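Side-chain contacts in cellulase (Bacillus sp. BG-CS10, PDB 5E09), which hydrolyses internal beta-1,4-glucosidic bonds of cellulose with a family 5 glycoside hydrolase module, joined to an X2 and a family 46 carbohydrate-binding module: residues H329-L332 and K333-E337; F293-L296 and I297-N301. All coordinates share one frame; numbering follows the deposited sequence.

Contact 1: residues H329-L332 and K333-E337; sequences HNML and KASWE
H329 and W336 approach each other obliquely, two helical turns apart. NE2 of H329 lies 3.9 Å from CH2 of W336, and the ring planes stand at 81° with centroids 5.8 Å apart, a steep pairing that is neither a stack nor edge-to-face. CG of H329 is anti to its backbone N (chi1 -179°), which swings the imidazole along the helix toward the later turn. K333 passes the same imidazole obliquely on its extended chain, CD being 4.1 Å from CE1 of H329.

The indole of W336 turns one face to the preceding turn: the carbonyl oxygen of L332 sits over the rim of the ring, 3.0 Å from CD1. A hydrogen bond to that oxygen comes from the backbone N-H of W336, while the indole merely packs against it, so main chain and ring of one residue close on a single carbonyl.

S335 folds back in a different way. Its OG, anti to the carbonyl carbon (chi1 -58°), donates to O of M331 at 2.6 Å, while N of S335 reaches the same oxygen from the opposite face of the carbonyl plane. M331, a selenomethionine, brings SE to 4.0 Å from OG of S335.

Helix 326-337 comes after the last strand of the TIM barrel, 306-311, and two short strands. M331, L332 and S335 pack against helix 286-302, whereas H329 stacks on W323 and W336 meets Y55 edge-to-face.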
loop_
_atom_site.group_PDB
_atom_site.type_symbol
_atom_site.label_atom_id
_atom_site.label_comp_id
_atom_site.label_asym_id
_atom_site.label_seq_id
_atom_site.Cartn_x
_atom_site.Cartn_y
_atom_site.Cartn_z
ATOM N N HIS A 329 -12.025 -2.438 1.105
ATOM C CA HIS A 329 -12.171 -3.409 0.033
ATOM C C HIS A 329 -13.375 -3.125 -0.856
ATOM O O HIS A 329 -13.339 -3.408 -2.053
ATOM C CB HIS A 329 -12.287 -4.830 0.564
ATOM C CG HIS A 329 -12.408 -5.845 -0.528
ATOM N ND1 HIS A 329 -13.605 -6.437 -0.864
ATOM C CD2 HIS A 329 -11.487 -6.320 -1.402
ATOM C CE1 HIS A 329 -13.411 -7.265 -1.880
ATOM N NE2 HIS A 329 -12.137 -7.210 -2.223
ATOM N N ASN A 330 -14.444 -2.587 -0.278
ATOM C CA ASN A 330 -15.585 -2.185 -1.087
ATOM C C ASN A 330 -15.167 -1.108 -2.075
ATOM O O ASN A 330 -15.611 -1.108 -3.223
ATOM C CB ASN A 330 -16.743 -1.685 -0.216
ATOM C CG ASN A 330 -17.500 -2.818 0.457
ATOM O OD1 ASN A 330 -17.170 -3.995 0.289
ATOM N ND2 ASN A 330 -18.515 -2.465 1.234
HETATM N N MSE A 331 -14.307 -0.192 -1.634
HETATM C CA MSE A 331 -13.825 0.852 -2.535
HETATM C C MSE A 331 -12.971 0.262 -3.663
HETATM O O MSE A 331 -13.091 0.679 -4.822
HETATM C CB MSE A 331 -13.034 1.917 -1.766
HETATM C CG MSE A 331 -12.526 3.051 -2.653
HETATM SE SE MSE A 331 -13.951 3.906 -3.703
HETATM C CE MSE A 331 -14.203 5.506 -2.614
ATOM N N LEU A 332 -12.118 -0.708 -3.331
ATOM C CA LEU A 332 -11.335 -1.392 -4.366
ATOM C C LEU A 332 -12.244 -2.090 -5.385
ATOM O O LEU A 332 -12.102 -1.914 -6.603
ATOM C CB LEU A 332 -10.384 -2.420 -3.743
ATOM C CG LEU A 332 -9.357 -1.967 -2.705
ATOM C CD1 LEU A 332 -8.525 -3.162 -2.262
ATOM C CD2 LEU A 332 -8.462 -0.839 -3.233
ATOM N N LYS A 333 -13.173 -2.885 -4.861
ATOM C CA LYS A 333 -14.115 -3.666 -5.656
ATOM C C LYS A 333 -14.906 -2.772 -6.595
ATOM O O LYS A 333 -15.043 -3.068 -7.785
ATOM C CB LYS A 333 -15.061 -4.435 -4.731
ATOM C CG LYS A 333 -15.812 -5.580 -5.385
ATOM C CD LYS A 333 -16.537 -6.400 -4.324
ATOM C CE LYS A 333 -16.971 -7.757 -4.854
ATOM N NZ LYS A 333 -17.256 -8.715 -3.744
ATOM N N ALA A 334 -15.415 -1.671 -6.054
ATOM C CA ALA A 334 -16.129 -0.684 -6.856
ATOM C C ALA A 334 -15.223 -0.116 -7.945
ATOM O O ALA A 334 -15.639 0.049 -9.096
ATOM C CB ALA A 334 -16.665 0.438 -5.972
ATOM N N SER A 335 -13.979 0.175 -7.579
ATOM C CA SER A 335 -13.044 0.783 -8.520
ATOM C C SER A 335 -12.663 -0.154 -9.669
ATOM O O SER A 335 -12.276 0.317 -10.739
ATOM C CB SER A 335 -11.791 1.256 -7.784
ATOM O OG SER A 335 -12.137 2.181 -6.764
ATOM N N TRP A 336 -12.769 -1.467 -9.457
ATOM C CA TRP A 336 -12.551 -2.418 -10.552
ATOM C C TRP A 336 -13.500 -2.171 -11.723
ATOM O O TRP A 336 -13.151 -2.436 -12.874
ATOM C CB TRP A 336 -12.732 -3.867 -10.093
ATOM C CG TRP A 336 -11.862 -4.291 -8.972
ATOM C CD1 TRP A 336 -10.693 -3.712 -8.566
ATOM C CD2 TRP A 336 -12.085 -5.403 -8.099
ATOM N NE1 TRP A 336 -10.177 -4.396 -7.490
ATOM C CE2 TRP A 336 -11.013 -5.434 -7.183
ATOM C CE3 TRP A 336 -13.088 -6.371 -8.003
ATOM C CZ2 TRP A 336 -10.920 -6.399 -6.184
ATOM C CZ3 TRP A 336 -12.991 -7.329 -7.009
ATOM C CH2 TRP A 336 -11.915 -7.335 -6.113
ATOM N N GLU A 337 -14.702 -1.676 -11.427
ATOM C CA GLU A 337 -15.721 -1.492 -12.463
ATOM C C GLU A 337 -15.838 -0.046 -12.953
ATOM O O GLU A 337 -16.194 0.198 -14.109
ATOM C CB GLU A 337 -17.083 -1.977 -11.963
ATOM C CG GLU A 337 -18.187 -1.888 -13.005
ATOM C CD GLU A 337 -19.522 -2.421 -12.498
ATOM O OE1 GLU A 337 -19.590 -2.827 -11.314
ATOM O OE2 GLU A 337 -20.499 -2.440 -13.287
#

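Contact 2: residues F293-L296 and I297-N301; sequences FEFL and IHHLN
F295 and H299, one turn apart, form the aromatic part of this contact. The imidazole reaches over one face of the phenyl ring with its CD2-NE2 side: CD2 of H299 stands 3.3 Å above the plane, displaced toward the rim, and NE2 of H299 is 3.2 Å from CZ of F295. The planes are inclined at 53°, so the rings are neither parallel nor perpendicular, and F241 meets the F295 ring edge-to-face. CG of F295 lies anti to its backbone N (chi1 -169°), whereas CG of H299 lies beside its own N (chi1 -77°); these different rotamers send the phenyl on toward the later turn and the imidazole back toward the earlier one.

Apolar contact continues on the next pair. L296 and L300 cross obliquely, CD1 of L296 resting 4.0 Å from CG of L300. Both side chains touch F253 of helix 243-261 and also face the barrel, L296 against F272 and L300 against L269. This inward leucine packing belongs to the beta-alpha-beta unit of strand 267-272, helix 286-302 and strand 306-311 in the TIM barrel of the family 5 catalytic module.

Main-chain bonding is regular alpha-helical. I297, H298, H299 and L300 each donate N-H to the carbonyl four residues back, with N of L300 2.9 Å from O of L296.

Charge enters through E294, whose OE2 forms a salt bridge to NE of R339 and also accepts the backbone N-H of S340.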
loop_
_atom_site.group_PDB
_atom_site.type_symbol
_atom_site.label_atom_id
_atom_site.label_comp_id
_atom_site.label_asym_id
_atom_site.label_seq_id
_atom_site.Cartn_x
_atom_site.Cartn_y
_atom_site.Cartn_z
ATOM N N PHE A 293 -6.872 5.322 -3.382
ATOM C CA PHE A 293 -7.045 4.075 -4.129
ATOM C C PHE A 293 -8.073 4.195 -5.260
ATOM O O PHE A 293 -7.893 3.600 -6.329
ATOM C CB PHE A 293 -7.408 2.935 -3.175
ATOM C CG PHE A 293 -6.223 2.401 -2.417
ATOM C CD1 PHE A 293 -5.387 1.454 -2.992
ATOM C CD2 PHE A 293 -5.924 2.866 -1.144
ATOM C CE1 PHE A 293 -4.277 0.963 -2.309
ATOM C CE2 PHE A 293 -4.816 2.378 -0.448
ATOM C CZ PHE A 293 -3.991 1.425 -1.037
ATOM N N GLU A 294 -9.128 4.979 -5.043
ATOM C CA GLU A 294 -10.128 5.209 -6.092
ATOM C C GLU A 294 -9.493 5.879 -7.317
ATOM O O GLU A 294 -9.656 5.427 -8.465
ATOM C CB GLU A 294 -11.282 6.064 -5.549
ATOM C CG GLU A 294 -12.526 6.120 -6.440
ATOM C CD GLU A 294 -12.443 7.189 -7.512
ATOM O OE1 GLU A 294 -11.751 8.212 -7.291
ATOM O OE2 GLU A 294 -13.070 7.003 -8.580
ATOM N N PHE A 295 -8.762 6.960 -7.060
ATOM C CA PHE A 295 -8.056 7.676 -8.117
ATOM C C PHE A 295 -7.073 6.762 -8.871
ATOM O O PHE A 295 -7.116 6.636 -10.111
ATOM C CB PHE A 295 -7.329 8.870 -7.505
ATOM C CG PHE A 295 -6.786 9.837 -8.507
ATOM C CD1 PHE A 295 -7.584 10.847 -9.018
ATOM C CD2 PHE A 295 -5.469 9.756 -8.919
ATOM C CE1 PHE A 295 -7.077 11.753 -9.939
ATOM C CE2 PHE A 295 -4.955 10.656 -9.834
ATOM C CZ PHE A 295 -5.758 11.657 -10.345
ATOM N N LEU A 296 -6.201 6.113 -8.104
ATOM C CA LEU A 296 -5.194 5.212 -8.659
ATOM C C LEU A 296 -5.795 4.147 -9.574
ATOM O O LEU A 296 -5.353 3.975 -10.719
ATOM C CB LEU A 296 -4.412 4.527 -7.534
ATOM C CG LEU A 296 -3.393 3.475 -7.983
ATOM C CD1 LEU A 296 -2.351 4.092 -8.911
ATOM C CD2 LEU A 296 -2.722 2.801 -6.791
ATOM N N ILE A 297 -6.796 3.425 -9.077
ATOM C CA ILE A 297 -7.341 2.329 -9.869
ATOM C C ILE A 297 -8.098 2.860 -11.095
ATOM O O ILE A 297 -8.064 2.234 -12.161
ATOM C CB ILE A 297 -8.233 1.413 -9.017
ATOM C CG1 ILE A 297 -7.363 0.698 -7.981
ATOM C CG2 ILE A 297 -8.938 0.379 -9.890
ATOM C CD1 ILE A 297 -8.133 -0.109 -6.964
ATOM N N HIS A 298 -8.735 4.026 -10.969
ATOM C CA HIS A 298 -9.315 4.657 -12.153
ATOM C C HIS A 298 -8.263 4.839 -13.244
ATOM O O HIS A 298 -8.472 4.443 -14.403
ATOM C CB HIS A 298 -9.936 6.013 -11.820
ATOM C CG HIS A 298 -10.294 6.823 -13.030
ATOM N ND1 HIS A 298 -11.022 6.308 -14.081
ATOM C CD2 HIS A 298 -10.029 8.113 -13.350
ATOM C CE1 HIS A 298 -11.189 7.244 -14.999
ATOM N NE2 HIS A 298 -10.596 8.349 -14.580
ATOM N N HIS A 299 -7.122 5.424 -12.887
ATOM C CA HIS A 299 -6.143 5.733 -13.930
ATOM C C HIS A 299 -5.413 4.483 -14.459
ATOM O O HIS A 299 -5.037 4.424 -15.650
ATOM C CB HIS A 299 -5.168 6.789 -13.423
ATOM C CG HIS A 299 -5.749 8.170 -13.428
ATOM N ND1 HIS A 299 -5.908 8.903 -14.585
ATOM C CD2 HIS A 299 -6.251 8.931 -12.427
ATOM C CE1 HIS A 299 -6.466 10.065 -14.295
ATOM N NE2 HIS A 299 -6.683 10.110 -12.993
ATOM N N LEU A 300 -5.262 3.474 -13.603
ATOM C CA LEU A 300 -4.728 2.184 -14.047
ATOM C C LEU A 300 -5.653 1.556 -15.078
ATOM O O LEU A 300 -5.198 1.023 -16.098
ATOM C CB LEU A 300 -4.535 1.218 -12.876
ATOM C CG LEU A 300 -3.511 1.596 -11.802
ATOM C CD1 LEU A 300 -3.452 0.530 -10.714
ATOM C CD2 LEU A 300 -2.134 1.839 -12.415
ATOM N N ASN A 301 -6.953 1.610 -14.795
ATOM C CA ASN A 301 -7.948 1.092 -15.727
ATOM C C ASN A 301 -7.933 1.845 -17.048
ATOM O O ASN A 301 -7.945 1.226 -18.111
ATOM C CB ASN A 301 -9.343 1.142 -15.109
ATOM C CG ASN A 301 -9.516 0.121 -14.005
ATOM O OD1 ASN A 301 -8.813 -0.880 -13.953
ATOM N ND2 ASN A 301 -10.474 0.370 -13.118
#

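Overall arrangement
Following the chain from the N terminus, contact 2 comes first, within helix 286-302, and contact 1 follows within helix 326-337. Each joins turns of a single helix, one or two apart, so neither closes a long loop; they lie in series, without nesting or crossing. Between them runs strand 306-311, the last of the eight-stranded barrel. The two helices nonetheless pack side by side: the centres of the contacts are about 10 Å apart, SE of M331 lies 3.8 Å from CG of E294, and O of S335 lies 3.4 Å from CG2 of I297. The helix of contact 2 packs on strand 267-272 through F293, L296 and L300; that of contact 1, next along the chain, lies on its flank.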